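Side-chain contacts in tetratricopeptide repeat protein (Parabacteroides merdae ATCC 43184, PDB 4R7S), which is of unknown function but, as a helical tetratricopeptide-repeat protein, probably serves as a scaffold for binding other proteins or peptides: residues W127-Q130 / D131-I135; I151-K154 / M155-N158; Y159-S162 / E163-F166. All coordinates share one frame; numbering follows the deposited sequence.

Contact 1: residues W127-Q130 / D131-I135; sequences WAEQ and DFDKI
Phe132 N bonds to Ala128 O at 3.0 Å, Asp133 N to Glu129 O and Lys134 N to Gln130 O follow in the same i to i+4 pattern, and Asp131 N reaches Trp127 O at a longer 3.3 Å with a weak second bond to Ala128 O, so 127-130 and 131-135 form consecutive turns of one regular helix. Phe132 folds back along this helix: its CG stands anti to the carbonyl carbon (chi1 -57°), which lays the CD2-CE2 side of the ring beside the preceding turn. There CE2 packs on Ala128 CB at 3.9 Å, and CD2 lies 3.1 Å from Ala128 O. The two residues form part of a buried helix face in a tetratricopeptide repeat, where small and large apolar side chains interlock between neighbouring antiparallel helices; Ala128 and Phe132 both touch Ile120 of helix 109-121, and Ala128 also meets Leu152 of helix 143-156. A more polar face carries Glu129 and Asp133, whose carboxylates approach to 4.3 Å between Glu129 OE2 and Asp133 OD2. One water donates to both oxygens, 2.6 Å from Glu129 OE2 and 2.8 Å from Asp133 OD2, and probably eases the repulsion. Glu129 OE1 has a salt bridge to Arg156, which should offset more of the charge. Buried Asp131 directs its carboxylate to Arg115 of helix 109-121, with OD2 paired to the arginine NE.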
# COMPACT_ATOMS: atom_id res chain seq x y z
N TRP A 127 6.44 -9.41 15.84
CA TRP A 127 5.37 -10.03 15.06
C TRP A 127 5.55 -9.79 13.55
O TRP A 127 5.20 -10.68 12.78
CB TRP A 127 3.95 -9.63 15.50
CG TRP A 127 3.52 -9.86 16.93
CD1 TRP A 127 2.45 -9.29 17.54
CD2 TRP A 127 4.14 -10.71 17.91
NE1 TRP A 127 2.36 -9.71 18.85
CE2 TRP A 127 3.39 -10.58 19.10
CE3 TRP A 127 5.24 -11.58 17.90
CZ2 TRP A 127 3.70 -11.29 20.27
CZ3 TRP A 127 5.60 -12.23 19.08
CH2 TRP A 127 4.82 -12.10 20.24
N ALA A 128 6.14 -8.63 13.14
CA ALA A 128 6.42 -8.33 11.72
C ALA A 128 7.45 -9.33 11.18
O ALA A 128 7.24 -9.96 10.14
CB ALA A 128 6.92 -6.92 11.56
N GLU A 129 8.51 -9.55 11.96
CA GLU A 129 9.60 -10.48 11.68
C GLU A 129 9.05 -11.88 11.38
O GLU A 129 9.42 -12.49 10.37
CB GLU A 129 10.53 -10.51 12.91
CG GLU A 129 11.97 -10.85 12.59
CD GLU A 129 12.84 -11.12 13.80
OE1 GLU A 129 13.02 -10.21 14.63
OE2 GLU A 129 13.35 -12.26 13.92
N GLN A 130 8.12 -12.37 12.24
CA GLN A 130 7.52 -13.70 12.12
C GLN A 130 6.66 -13.84 10.84
O GLN A 130 6.68 -14.91 10.22
CB GLN A 130 6.73 -14.04 13.39
CG GLN A 130 7.67 -14.25 14.59
CD GLN A 130 7.00 -14.54 15.91
OE1 GLN A 130 5.98 -15.23 16.00
NE2 GLN A 130 7.63 -14.09 17.00
N ASP A 131 5.99 -12.76 10.41
CA ASP A 131 5.18 -12.73 9.19
C ASP A 131 6.05 -12.74 7.93
O ASP A 131 5.67 -13.38 6.95
CB ASP A 131 4.23 -11.52 9.18
CG ASP A 131 2.96 -11.69 10.02
OD1 ASP A 131 2.74 -12.81 10.56
OD2 ASP A 131 2.21 -10.71 10.16
N PHE A 132 7.21 -12.06 7.95
CA PHE A 132 8.11 -12.08 6.78
C PHE A 132 8.82 -13.44 6.72
O PHE A 132 8.97 -14.00 5.63
CB PHE A 132 9.08 -10.90 6.77
CG PHE A 132 8.38 -9.55 6.80
CD1 PHE A 132 7.40 -9.24 5.86
CD2 PHE A 132 8.70 -8.61 7.76
CE1 PHE A 132 6.73 -8.01 5.91
CE2 PHE A 132 8.04 -7.37 7.80
CZ PHE A 132 7.06 -7.08 6.87
N ASP A 133 9.13 -14.03 7.89
CA ASP A 133 9.73 -15.38 7.92
C ASP A 133 8.76 -16.42 7.38
O ASP A 133 9.18 -17.30 6.63
CB ASP A 133 10.18 -15.75 9.33
CG ASP A 133 11.44 -15.04 9.81
OD1 ASP A 133 12.28 -14.66 8.96
OD2 ASP A 133 11.61 -14.90 11.06
N LYS A 134 7.45 -16.30 7.72
CA LYS A 134 6.39 -17.22 7.25
C LYS A 134 6.35 -17.24 5.74
O LYS A 134 6.20 -18.31 5.18
CB LYS A 134 5.01 -16.85 7.83
CG LYS A 134 3.94 -17.96 7.73
CD LYS A 134 4.15 -19.12 8.72
CE LYS A 134 3.24 -20.29 8.45
NZ LYS A 134 3.53 -21.44 9.36
N ILE A 135 6.48 -16.06 5.08
CA ILE A 135 6.50 -15.95 3.62
C ILE A 135 7.71 -16.73 3.07
O ILE A 135 7.54 -17.60 2.22
CB ILE A 135 6.51 -14.48 3.11
CG1 ILE A 135 5.31 -13.70 3.66
CG2 ILE A 135 6.54 -14.46 1.56
CD1 ILE A 135 5.25 -12.25 3.40
O HOH W 1 14.08 -14.15 12.24

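Contact 2: residues I151-K154 / M155-N158; sequences ILEK and MRGN. With EDO (1,2-ethanediol), chain D.
Met155 N and Arg156 N close the last regular turns of helix 143-156 on Ile151 O and Leu152 O, after which Asn158 N returns to Glu153 O at 2.7 Å and Gly157 N to Lys154 O. This is a Schellman motif, with Gly157 at positive phi (92°), backbone angles at which a CB would collide with the carbonyl oxygen of Arg156; it ends the helix at the tight turn into helix 159-172, the next antiparallel helix of the tetratricopeptide-repeat stack. Glu153 fastens the turn from the side. Its chain bends at chi2 (-55°) and runs alongside Arg156, which grips it side-on with two nitrogens: NE to Glu153 OE1 at 3.0 Å and NH2 to Glu153 OE2 at 3.1 Å. Both oxygens lie in the guanidinium plane, yet the carboxylate is turned 50° against it and is met from above its own plane. Asn158 ND2 adds a bond to OE1 of Glu153 at 2.9 Å, coming from the opposite face to Arg156 NE, so that one oxygen ties residues on both sides of the glycine. Leu152 lies over one face of the guanidinium, whose NH2 has Glu129 as its other partner. Around the helix, Lys154 and Met155, present as selenomethionine, run side by side, with CE of Lys154 3.8 Å from SE of Met155. Lys154 NZ forms a salt bridge with Asp185 and also a weak 3.3 Å bond to O1 of a 1,2-ethanediol, whose O1 lies 3.4 Å from Ile151 CG2.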
# COMPACT_ATOMS: atom_id res chain seq x y z
N ILE A 151 13.05 -3.12 5.93
CA ILE A 151 12.28 -1.97 6.45
C ILE A 151 12.16 -2.11 7.97
O ILE A 151 12.41 -1.15 8.68
CB ILE A 151 10.91 -1.82 5.73
CG1 ILE A 151 11.12 -1.51 4.24
CG2 ILE A 151 10.01 -0.75 6.40
CD1 ILE A 151 10.03 -2.05 3.35
N LEU A 152 11.82 -3.30 8.45
CA LEU A 152 11.69 -3.65 9.87
C LEU A 152 12.96 -3.32 10.67
O LEU A 152 12.89 -2.67 11.72
CB LEU A 152 11.40 -5.16 9.96
CG LEU A 152 11.48 -5.80 11.32
CD1 LEU A 152 10.38 -5.30 12.20
CD2 LEU A 152 11.35 -7.27 11.21
N GLU A 153 14.13 -3.78 10.17
CA GLU A 153 15.43 -3.60 10.81
C GLU A 153 15.80 -2.15 10.91
O GLU A 153 16.29 -1.73 11.96
CB GLU A 153 16.52 -4.38 10.08
CG GLU A 153 16.43 -5.89 10.29
CD GLU A 153 16.41 -6.48 11.69
OE1 GLU A 153 16.45 -5.72 12.69
OE2 GLU A 153 16.35 -7.72 11.79
N LYS A 154 15.54 -1.38 9.84
CA LYS A 154 15.73 0.07 9.82
C LYS A 154 14.86 0.73 10.93
O LYS A 154 15.37 1.51 11.73
CB LYS A 154 15.35 0.60 8.43
CG LYS A 154 15.19 2.12 8.39
CD LYS A 154 14.67 2.63 7.05
CE LYS A 154 13.17 2.67 7.00
NZ LYS A 154 12.73 2.97 5.62
N MSE A 155 13.56 0.40 11.00
CA MSE A 155 12.66 0.99 12.01
C MSE A 155 13.03 0.61 13.46
O MSE A 155 12.76 1.39 14.39
CB MSE A 155 11.21 0.62 11.72
CG MSE A 155 10.70 1.14 10.37
SE MSE A 155 10.93 3.06 9.99
CE MSE A 155 10.27 3.82 11.74
N ARG A 156 13.65 -0.57 13.65
CA ARG A 156 14.16 -1.09 14.92
C ARG A 156 15.47 -0.42 15.36
O ARG A 156 15.90 -0.57 16.50
CB ARG A 156 14.48 -2.57 14.74
CG ARG A 156 13.37 -3.47 15.02
CD ARG A 156 13.92 -4.65 15.76
NE ARG A 156 14.33 -5.70 14.85
CZ ARG A 156 13.75 -6.89 14.80
NH1 ARG A 156 12.73 -7.17 15.60
NH2 ARG A 156 14.19 -7.81 13.95
N GLY A 157 16.15 0.22 14.42
CA GLY A 157 17.46 0.83 14.65
C GLY A 157 18.62 -0.11 14.34
O GLY A 157 19.76 0.22 14.67
N ASN A 158 18.36 -1.30 13.71
CA ASN A 158 19.46 -2.23 13.34
C ASN A 158 19.85 -1.92 11.92
O ASN A 158 19.63 -2.72 11.01
CB ASN A 158 19.09 -3.73 13.53
CG ASN A 158 18.73 -4.11 14.95
OD1 ASN A 158 19.08 -3.43 15.93
ND2 ASN A 158 18.01 -5.21 15.09
C1 EDO D . 9.41 2.73 4.22
O1 EDO D . 9.45 2.54 5.63
C2 EDO D . 8.86 1.47 3.48
O2 EDO D . 7.51 1.16 3.81

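Contact 3: residues Y159-S162 / E163-F166; sequences YDES and ERIF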
# COMPACT_ATOMS: atom_id res chain seq x y z
N TYR A 159 20.43 -0.73 11.75
CA TYR A 159 20.82 -0.10 10.50
C TYR A 159 21.77 -0.94 9.67
O TYR A 159 21.60 -1.00 8.46
CB TYR A 159 21.41 1.29 10.76
CG TYR A 159 20.41 2.22 11.43
CD1 TYR A 159 19.18 2.50 10.84
CD2 TYR A 159 20.70 2.81 12.66
CE1 TYR A 159 18.25 3.32 11.47
CE2 TYR A 159 19.78 3.66 13.29
CZ TYR A 159 18.55 3.91 12.68
OH TYR A 159 17.60 4.71 13.29
N ASP A 160 22.71 -1.63 10.31
CA ASP A 160 23.68 -2.48 9.62
C ASP A 160 23.03 -3.70 9.03
O ASP A 160 23.44 -4.16 7.95
CB ASP A 160 24.82 -2.89 10.57
CG ASP A 160 25.74 -1.75 10.99
OD1 ASP A 160 25.88 -0.76 10.21
OD2 ASP A 160 26.37 -1.87 12.08
N GLU A 161 22.03 -4.25 9.74
CA GLU A 161 21.32 -5.42 9.24
C GLU A 161 20.48 -4.98 8.03
O GLU A 161 20.54 -5.60 6.96
CB GLU A 161 20.49 -6.09 10.36
CG GLU A 161 19.87 -7.44 10.02
CD GLU A 161 20.66 -8.51 9.27
OE1 GLU A 161 21.87 -8.32 9.01
OE2 GLU A 161 20.03 -9.54 8.90
N SER A 162 19.79 -3.85 8.18
CA SER A 162 18.98 -3.27 7.14
C SER A 162 19.83 -3.00 5.89
O SER A 162 19.41 -3.31 4.76
CB SER A 162 18.35 -1.98 7.66
OG SER A 162 17.46 -1.47 6.68
N GLU A 163 21.02 -2.43 6.08
CA GLU A 163 21.93 -2.09 4.99
C GLU A 163 22.42 -3.35 4.29
O GLU A 163 22.49 -3.37 3.07
CB GLU A 163 23.11 -1.25 5.50
CG GLU A 163 24.03 -0.81 4.38
CD GLU A 163 25.36 -0.19 4.78
OE1 GLU A 163 25.88 -0.49 5.87
OE2 GLU A 163 25.89 0.58 3.95
N ARG A 164 22.73 -4.40 5.07
CA ARG A 164 23.17 -5.67 4.50
C ARG A 164 22.10 -6.23 3.55
O ARG A 164 22.44 -6.65 2.43
CB ARG A 164 23.47 -6.68 5.62
CG ARG A 164 24.12 -7.96 5.13
CD ARG A 164 24.01 -9.10 6.13
NE ARG A 164 22.63 -9.40 6.54
CZ ARG A 164 21.75 -10.10 5.83
NH1 ARG A 164 22.07 -10.57 4.63
NH2 ARG A 164 20.54 -10.34 6.32
N ILE A 165 20.80 -6.20 3.97
CA ILE A 165 19.67 -6.72 3.18
C ILE A 165 19.51 -5.90 1.89
O ILE A 165 19.41 -6.49 0.81
CB ILE A 165 18.36 -6.76 4.00
CG1 ILE A 165 18.54 -7.65 5.24
CG2 ILE A 165 17.19 -7.24 3.11
CD1 ILE A 165 17.47 -7.52 6.33
N PHE A 166 19.49 -4.56 2.00
CA PHE A 166 19.36 -3.69 0.83
C PHE A 166 20.54 -3.88 -0.09
O PHE A 166 20.34 -3.85 -1.29
CB PHE A 166 19.25 -2.20 1.22
CG PHE A 166 17.87 -1.76 1.61
CD1 PHE A 166 16.85 -1.69 0.67
CD2 PHE A 166 17.60 -1.37 2.91
CE1 PHE A 166 15.56 -1.27 1.03
CE2 PHE A 166 16.32 -0.93 3.27
CZ PHE A 166 15.31 -0.90 2.33
O HOH W 2 25.91 -3.77 6.67
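Glu161 lies alongside Arg164, one turn further on, and the two side chains point the same way, the guanidinium presenting its NE/NH2 edge to the carboxylate. The carboxylate of Glu161 is held side-on by two nitrogens: Arg164 NE meets Glu161 OE1 at 2.8 Å and Arg164 NH2 meets Glu161 OE2 at 2.7 Å. Both bonds are nearly straight, and both oxygens sit close to the guanidinium plane. The carboxylate is nevertheless rotated 35° from that plane; NE arrives on the syn side of OE1 but tilted, and NH2 from above the carboxylate. Arg164 gets there by bending at chi3 (56°), which turns the guanidinium back toward the preceding turn. Replacing Glu161 by an alanine removes both acceptors, and the Arg164 guanidinium would probably be left without this charge partner and free to turn away from the helix. Ile165 sits by the same turn, its CG1 3.3 Å from the backbone oxygen Glu161 O and its CD1 4.2 Å from Glu161 OE2. Elsewhere round the helix, Phe166 reaches back to Ser162: its CE2 comes within 3.6 Å of Ser162 OG, while CD2 lies beside Ser162 O. Ser162 OG hydrogen-bonds Ala150 O of helix 143-156, against which Phe166 packs. Glu163 and Asp160 bring like charges to 4.3 Å between Glu163 OE1 and Asp160 OD1; a water donates to Asp160 O and weakly to Glu163 OE1, and Glu163 OE2 is bonded to Tyr187 OH of helix 178-189. The backbone bonds, from Glu163 N to Tyr159 O through Phe166 N to Ser162 O, are those of an alpha helix, with a charged outer face and an inner face wedged between neighbouring helices, as in the helical hairpins of a tetratricopeptide-repeat fold.

From the N terminus, the three contacts follow in series, and none nests or crosses; contacts 1 and 3 join successive turns of a helix, and contact 2 closes the end of one. Contact 1 lies in helix 125-138, contact 2 covers the end of helix 143-156 and the turn after it, and contact 3 begins helix 159-172 directly beyond that turn. Contacts 1 and 2 meet through a salt bridge and apolar packing. Contacts 2 and 3, with centres 8 Å apart, meet where Lys154 packs on Tyr159 and Ser162, and Glu153 on Glu161. Contacts 1 and 3 do not touch, their nearest atoms about 9 Å apart; helix 143-156 packs against both of their helices.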